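Local coordinates for protein alpha-L-rhamnosidase (Streptomyces avermitilis, PDB 3W5M) that hydrolyses terminal non-reducing alpha-L-rhamnose residues from citrus flavonoids and gum arabic, and binds L-rhamnose through a calcium-dependent carbohydrate-binding module, at residues D752-H766 with V807-M821. Sequence-based numbering, arbitrary orientation.
Sequences DETPKDVIATAYFAH and VKGDTQSAYVLTLSM
M821, where helix 812-820 ends, reaches across to helix 756-777 and lies between A762, Y763 and H766. Its CB and CG pass the imidazole of H766, with CG 3.7 Å from H766 ND1. SD settles near the backbone of the facing helix, 3.6 Å from A762 O, and also touches the CB atoms of A762 and H766. The extended chain then delivers CE over the centre of the Y763 ring, 3.7 Å from its centroid and 13° off the normal, a CH-pi contact within a Met-aromatic pair. The phenol oxygen of Y763 is engaged by N645, and water 2 joins H766 ND1 to M821 O. One layer further along, the methyl ends of I759 and L817 press together tightly, CD1 to CD1 3.3 Å.

These two helices run roughly parallel, in the same direction, and belong to the (alpha/alpha)6-barrel that forms the catalytic domain of this family 78 glycoside hydrolase. The side chain of I759 is about 7 Å from that of W695, a residue that binds rhamnose, so I759 lies near the sugar site without touching W695.

At the other end, polar groups join the loops leading into both helices. T811 is the N-cap of helix 812-820: its OG1, placed between backbone N and carbonyl carbon (chi1 59°), accepts from A814 N and also shares a 2.6 Å hydrogen bond with T754 OG1. D752 OD2 takes Q812 N in a nearly straight bond (171°), met on the syn side but out of the carboxylate plane; the same oxygen is also hydrogen-bonded to S848 OG and reached by water 1. At the flank, the extended K808 runs past V758 CG2, and its NZ forms a salt bridge to the syn lone pair of D757 OD2, while G809 CA packs against P755 CD at 3.7 Å.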
loop_
_atom_site.group_PDB
_atom_site.type_symbol
_atom_site.label_atom_id
_atom_site.label_comp_id
_atom_site.label_asym_id
_atom_site.label_seq_id
_atom_site.Cartn_x
_atom_site.Cartn_y
_atom_site.Cartn_z
ATOM N N ASP A 752 2.096 29.858 3.755
ATOM C CA ASP A 752 1.415 30.560 2.669
ATOM C C ASP A 752 0.066 29.857 2.565
ATOM O O ASP A 752 -0.162 29.083 1.630
ATOM C CB ASP A 752 2.232 30.417 1.374
ATOM C CG ASP A 752 1.915 31.494 0.318
ATOM O OD1 ASP A 752 1.397 32.574 0.672
ATOM O OD2 ASP A 752 2.224 31.262 -0.883
ATOM N N GLU A 753 -0.800 30.103 3.551
ATOM C CA GLU A 753 -2.061 29.378 3.707
ATOM C C GLU A 753 -3.223 29.909 2.851
ATOM O O GLU A 753 -3.765 30.979 3.115
ATOM C CB GLU A 753 -2.469 29.338 5.185
ATOM C CG GLU A 753 -3.792 28.623 5.472
ATOM C CD GLU A 753 -3.656 27.101 5.597
ATOM O OE1 GLU A 753 -2.513 26.595 5.732
ATOM O OE2 GLU A 753 -4.702 26.406 5.560
ATOM N N THR A 754 -3.612 29.140 1.837
ATOM C CA THR A 754 -4.765 29.483 0.998
ATOM C C THR A 754 -6.069 29.252 1.740
ATOM O O THR A 754 -6.273 28.177 2.334
ATOM C CB THR A 754 -4.789 28.650 -0.306
ATOM O OG1 THR A 754 -3.509 28.713 -0.941
ATOM C CG2 THR A 754 -5.887 29.151 -1.287
ATOM N N PRO A 755 -6.984 30.253 1.706
ATOM C CA PRO A 755 -8.330 30.123 2.258
ATOM C C PRO A 755 -9.039 28.873 1.734
ATOM O O PRO A 755 -9.071 28.629 0.529
ATOM C CB PRO A 755 -9.047 31.387 1.775
ATOM C CG PRO A 755 -7.953 32.377 1.577
ATOM C CD PRO A 755 -6.745 31.596 1.132
ATOM N N LYS A 756 -9.583 28.082 2.650
ATOM C CA LYS A 756 -10.158 26.784 2.316
ATOM C C LYS A 756 -11.426 26.871 1.469
ATOM O O LYS A 756 -11.736 25.927 0.753
ATOM C CB LYS A 756 -10.373 25.944 3.590
ATOM C CG LYS A 756 -9.070 25.610 4.306
ATOM C CD LYS A 756 -9.322 25.049 5.692
ATOM C CE LYS A 756 -8.029 24.532 6.285
ATOM N NZ LYS A 756 -8.321 23.891 7.595
ATOM N N ASP A 757 -12.162 27.993 1.532
ATOM C CA ASP A 757 -13.344 28.163 0.664
ATOM C C ASP A 757 -12.973 28.396 -0.812
ATOM O O ASP A 757 -13.671 27.929 -1.697
ATOM C CB ASP A 757 -14.317 29.247 1.171
ATOM C CG ASP A 757 -13.645 30.606 1.386
ATOM O OD1 ASP A 757 -12.452 30.661 1.753
ATOM O OD2 ASP A 757 -14.336 31.635 1.212
ATOM N N VAL A 758 -11.867 29.085 -1.067
ATOM C CA VAL A 758 -11.308 29.212 -2.423
ATOM C C VAL A 758 -10.945 27.809 -2.949
ATOM O O VAL A 758 -11.303 27.431 -4.068
ATOM C CB VAL A 758 -10.058 30.120 -2.437
ATOM C CG1 VAL A 758 -9.396 30.159 -3.812
ATOM C CG2 VAL A 758 -10.419 31.533 -1.995
ATOM N N ILE A 759 -10.251 27.048 -2.119
ATOM C CA ILE A 759 -9.874 25.670 -2.468
ATOM C C ILE A 759 -11.084 24.796 -2.747
ATOM O O ILE A 759 -11.142 24.110 -3.781
ATOM C CB ILE A 759 -9.060 24.984 -1.353
ATOM C CG1 ILE A 759 -7.703 25.671 -1.098
ATOM C CG2 ILE A 759 -8.936 23.478 -1.628
ATOM C CD1 ILE A 759 -6.803 25.860 -2.298
ATOM N N ALA A 760 -12.038 24.797 -1.827
ATOM C CA ALA A 760 -13.190 23.933 -1.927
ATOM C C ALA A 760 -14.057 24.274 -3.122
ATOM O O ALA A 760 -14.534 23.382 -3.819
ATOM C CB ALA A 760 -14.008 23.970 -0.647
ATOM N N THR A 761 -14.267 25.572 -3.372
ATOM C CA THR A 761 -15.080 25.943 -4.514
ATOM C C THR A 761 -14.321 25.635 -5.833
ATOM O O THR A 761 -14.944 25.194 -6.781
ATOM C CB THR A 761 -15.573 27.411 -4.431
ATOM O OG1 THR A 761 -16.228 27.620 -3.169
ATOM C CG2 THR A 761 -16.601 27.652 -5.517
ATOM N N ALA A 762 -12.994 25.798 -5.864
ATOM C CA ALA A 762 -12.195 25.477 -7.051
ATOM C C ALA A 762 -12.300 23.979 -7.389
ATOM O O ALA A 762 -12.557 23.584 -8.544
ATOM C CB ALA A 762 -10.750 25.890 -6.849
ATOM N N TYR A 763 -12.184 23.144 -6.363
ATOM C CA TYR A 763 -12.306 21.691 -6.578
ATOM C C TYR A 763 -13.697 21.221 -7.022
ATOM O O TYR A 763 -13.815 20.305 -7.857
ATOM C CB TYR A 763 -11.749 20.898 -5.377
ATOM C CG TYR A 763 -10.381 20.337 -5.688
ATOM C CD1 TYR A 763 -10.264 19.189 -6.480
ATOM C CD2 TYR A 763 -9.205 20.942 -5.232
ATOM C CE1 TYR A 763 -9.033 18.670 -6.816
ATOM C CE2 TYR A 763 -7.954 20.418 -5.560
ATOM C CZ TYR A 763 -7.877 19.256 -6.335
ATOM O OH TYR A 763 -6.661 18.685 -6.708
ATOM N N PHE A 764 -14.744 21.877 -6.515
ATOM C CA PHE A 764 -16.118 21.618 -6.916
ATOM C C PHE A 764 -16.299 21.857 -8.428
ATOM O O PHE A 764 -16.803 20.990 -9.156
ATOM C CB PHE A 764 -17.061 22.492 -6.041
ATOM C CG PHE A 764 -18.547 22.363 -6.332
ATOM C CD1 PHE A 764 -19.108 21.225 -6.918
ATOM C CD2 PHE A 764 -19.410 23.391 -5.962
ATOM C CE1 PHE A 764 -20.469 21.132 -7.143
ATOM C CE2 PHE A 764 -20.782 23.291 -6.180
ATOM C CZ PHE A 764 -21.317 22.162 -6.771
ATOM N N ALA A 765 -15.884 23.039 -8.891
ATOM C CA ALA A 765 -15.896 23.381 -10.314
ATOM C C ALA A 765 -15.114 22.386 -11.145
ATOM O O ALA A 765 -15.604 21.942 -12.186
ATOM C CB ALA A 765 -15.322 24.777 -10.537
ATOM N N HIS A 766 -13.900 22.057 -10.698
ATOM C CA HIS A 766 -13.023 21.160 -11.449
ATOM C C HIS A 766 -13.659 19.770 -11.603
ATOM O O HIS A 766 -13.552 19.142 -12.680
ATOM C CB HIS A 766 -11.662 21.020 -10.759
ATOM C CG HIS A 766 -10.644 20.261 -11.560
ATOM N ND1 HIS A 766 -10.240 20.648 -12.819
ATOM C CD2 HIS A 766 -9.935 19.143 -11.265
ATOM C CE1 HIS A 766 -9.322 19.808 -13.267
ATOM N NE2 HIS A 766 -9.123 18.881 -12.344
ATOM N N VAL A 807 -6.349 36.942 -6.649
ATOM C CA VAL A 807 -7.236 35.946 -6.092
ATOM C C VAL A 807 -7.105 35.995 -4.568
ATOM O O VAL A 807 -6.008 36.197 -4.040
ATOM C CB VAL A 807 -6.925 34.539 -6.653
ATOM C CG1 VAL A 807 -7.920 33.523 -6.109
ATOM C CG2 VAL A 807 -6.949 34.570 -8.189
ATOM N N LYS A 808 -8.237 35.828 -3.907
ATOM C CA LYS A 808 -8.344 35.801 -2.450
ATOM C C LYS A 808 -7.291 34.896 -1.808
ATOM O O LYS A 808 -7.177 33.706 -2.146
ATOM C CB LYS A 808 -9.748 35.366 -2.056
ATOM C CG LYS A 808 -10.004 35.339 -0.561
ATOM C CD LYS A 808 -11.451 34.969 -0.300
ATOM C CE LYS A 808 -11.705 34.677 1.176
ATOM N NZ LYS A 808 -13.146 34.344 1.402
ATOM N N GLY A 809 -6.494 35.500 -0.928
ATOM C CA GLY A 809 -5.516 34.794 -0.148
ATOM C C GLY A 809 -4.158 35.140 -0.683
ATOM O O GLY A 809 -3.169 35.052 0.043
ATOM N N ASP A 810 -4.119 35.514 -1.964
ATOM C CA ASP A 810 -2.906 35.986 -2.605
ATOM C C ASP A 810 -1.728 35.037 -2.329
ATOM O O ASP A 810 -0.593 35.475 -2.129
ATOM C CB ASP A 810 -2.615 37.442 -2.168
ATOM C CG ASP A 810 -1.633 38.158 -3.085
ATOM O OD1 ASP A 810 -1.682 37.951 -4.315
ATOM O OD2 ASP A 810 -0.800 38.949 -2.575
ATOM N N THR A 811 -2.012 33.730 -2.352
ATOM C CA THR A 811 -0.992 32.709 -2.164
ATOM C C THR A 811 -0.526 32.146 -3.496
ATOM O O THR A 811 -1.231 32.264 -4.500
ATOM C CB THR A 811 -1.501 31.554 -1.274
ATOM O OG1 THR A 811 -2.654 30.948 -1.865
ATOM C CG2 THR A 811 -1.864 32.055 0.122
ATOM N N GLN A 812 0.655 31.530 -3.510
ATOM C CA GLN A 812 1.145 30.855 -4.707
ATOM C C GLN A 812 0.090 29.826 -5.177
ATOM O O GLN A 812 -0.271 29.793 -6.364
ATOM C CB GLN A 812 2.509 30.192 -4.453
ATOM C CG GLN A 812 3.665 31.168 -4.276
ATOM C CD GLN A 812 5.021 30.489 -4.294
ATOM O OE1 GLN A 812 5.143 29.350 -4.725
ATOM N NE2 GLN A 812 6.049 31.189 -3.820
ATOM N N SER A 813 -0.426 29.030 -4.238
ATOM C CA SER A 813 -1.426 27.997 -4.546
ATOM C C SER A 813 -2.753 28.545 -5.043
ATOM O O SER A 813 -3.367 27.928 -5.907
ATOM C CB SER A 813 -1.652 27.062 -3.356
ATOM O OG SER A 813 -0.561 26.189 -3.272
ATOM N N ALA A 814 -3.166 29.710 -4.528
ATOM C CA ALA A 814 -4.367 30.407 -5.007
ATOM C C ALA A 814 -4.310 30.692 -6.506
ATOM O O ALA A 814 -5.317 30.538 -7.200
ATOM C CB ALA A 814 -4.613 31.702 -4.230
ATOM N N TYR A 815 -3.141 31.069 -7.011
ATOM C CA TYR A 815 -3.002 31.342 -8.431
ATOM C C TYR A 815 -2.809 30.067 -9.221
ATOM O O TYR A 815 -3.422 29.879 -10.269
ATOM C CB TYR A 815 -1.863 32.315 -8.675
ATOM C CG TYR A 815 -2.194 33.644 -8.052
ATOM C CD1 TYR A 815 -3.292 34.383 -8.507
ATOM C CD2 TYR A 815 -1.444 34.145 -6.989
ATOM C CE1 TYR A 815 -3.612 35.600 -7.935
ATOM C CE2 TYR A 815 -1.764 35.363 -6.403
ATOM C CZ TYR A 815 -2.847 36.075 -6.871
ATOM O OH TYR A 815 -3.171 37.284 -6.294
ATOM N N VAL A 816 -1.944 29.192 -8.713
ATOM C CA VAL A 816 -1.735 27.905 -9.351
ATOM C C VAL A 816 -3.074 27.229 -9.639
ATOM O O VAL A 816 -3.321 26.803 -10.778
ATOM C CB VAL A 816 -0.851 26.971 -8.490
ATOM C CG1 VAL A 816 -0.916 25.543 -9.041
ATOM C CG2 VAL A 816 0.606 27.448 -8.518
ATOM N N LEU A 817 -3.929 27.126 -8.628
ATOM C CA LEU A 817 -5.151 26.345 -8.768
ATOM C C LEU A 817 -6.155 26.985 -9.718
ATOM O O LEU A 817 -6.798 26.289 -10.517
ATOM C CB LEU A 817 -5.806 26.096 -7.414
ATOM C CG LEU A 817 -5.052 25.019 -6.616
ATOM C CD1 LEU A 817 -5.433 25.072 -5.156
ATOM C CD2 LEU A 817 -5.293 23.626 -7.178
ATOM N N THR A 818 -6.292 28.309 -9.624
ATOM C CA THR A 818 -7.218 29.022 -10.500
ATOM C C THR A 818 -6.754 29.003 -11.942
ATOM O O THR A 818 -7.596 28.844 -12.830
ATOM C CB THR A 818 -7.438 30.477 -10.045
ATOM O OG1 THR A 818 -6.174 31.164 -10.039
ATOM C CG2 THR A 818 -8.051 30.478 -8.674
ATOM N N LEU A 819 -5.448 29.143 -12.185
ATOM C CA LEU A 819 -4.918 29.057 -13.546
ATOM C C LEU A 819 -5.044 27.634 -14.095
ATOM O O LEU A 819 -5.459 27.429 -15.249
ATOM C CB LEU A 819 -3.474 29.546 -13.630
ATOM C CG LEU A 819 -3.381 31.066 -13.454
ATOM C CD1 LEU A 819 -1.956 31.410 -13.066
ATOM C CD2 LEU A 819 -3.814 31.788 -14.738
ATOM N N SER A 820 -4.712 26.658 -13.253
ATOM C CA SER A 820 -4.766 25.246 -13.645
ATOM C C SER A 820 -6.171 24.775 -14.050
ATOM O O SER A 820 -6.324 24.078 -15.052
ATOM C CB SER A 820 -4.270 24.353 -12.502
ATOM O OG SER A 820 -4.048 23.050 -13.001
ATOM N N MET A 821 -7.159 25.131 -13.251
ATOM C CA MET A 821 -8.529 24.654 -13.383
ATOM C C MET A 821 -9.377 25.564 -14.274
ATOM O O MET A 821 -10.586 25.376 -14.383
ATOM C CB MET A 821 -9.189 24.475 -12.013
ATOM C CG MET A 821 -8.481 23.432 -11.140
ATOM S SD MET A 821 -9.093 23.392 -9.457
ATOM C CE MET A 821 -8.191 21.946 -8.840
HETATM O O HOH W 1 0.823 28.517 -1.521
HETATM O O HOH W 2 -11.441 22.785 -14.222
#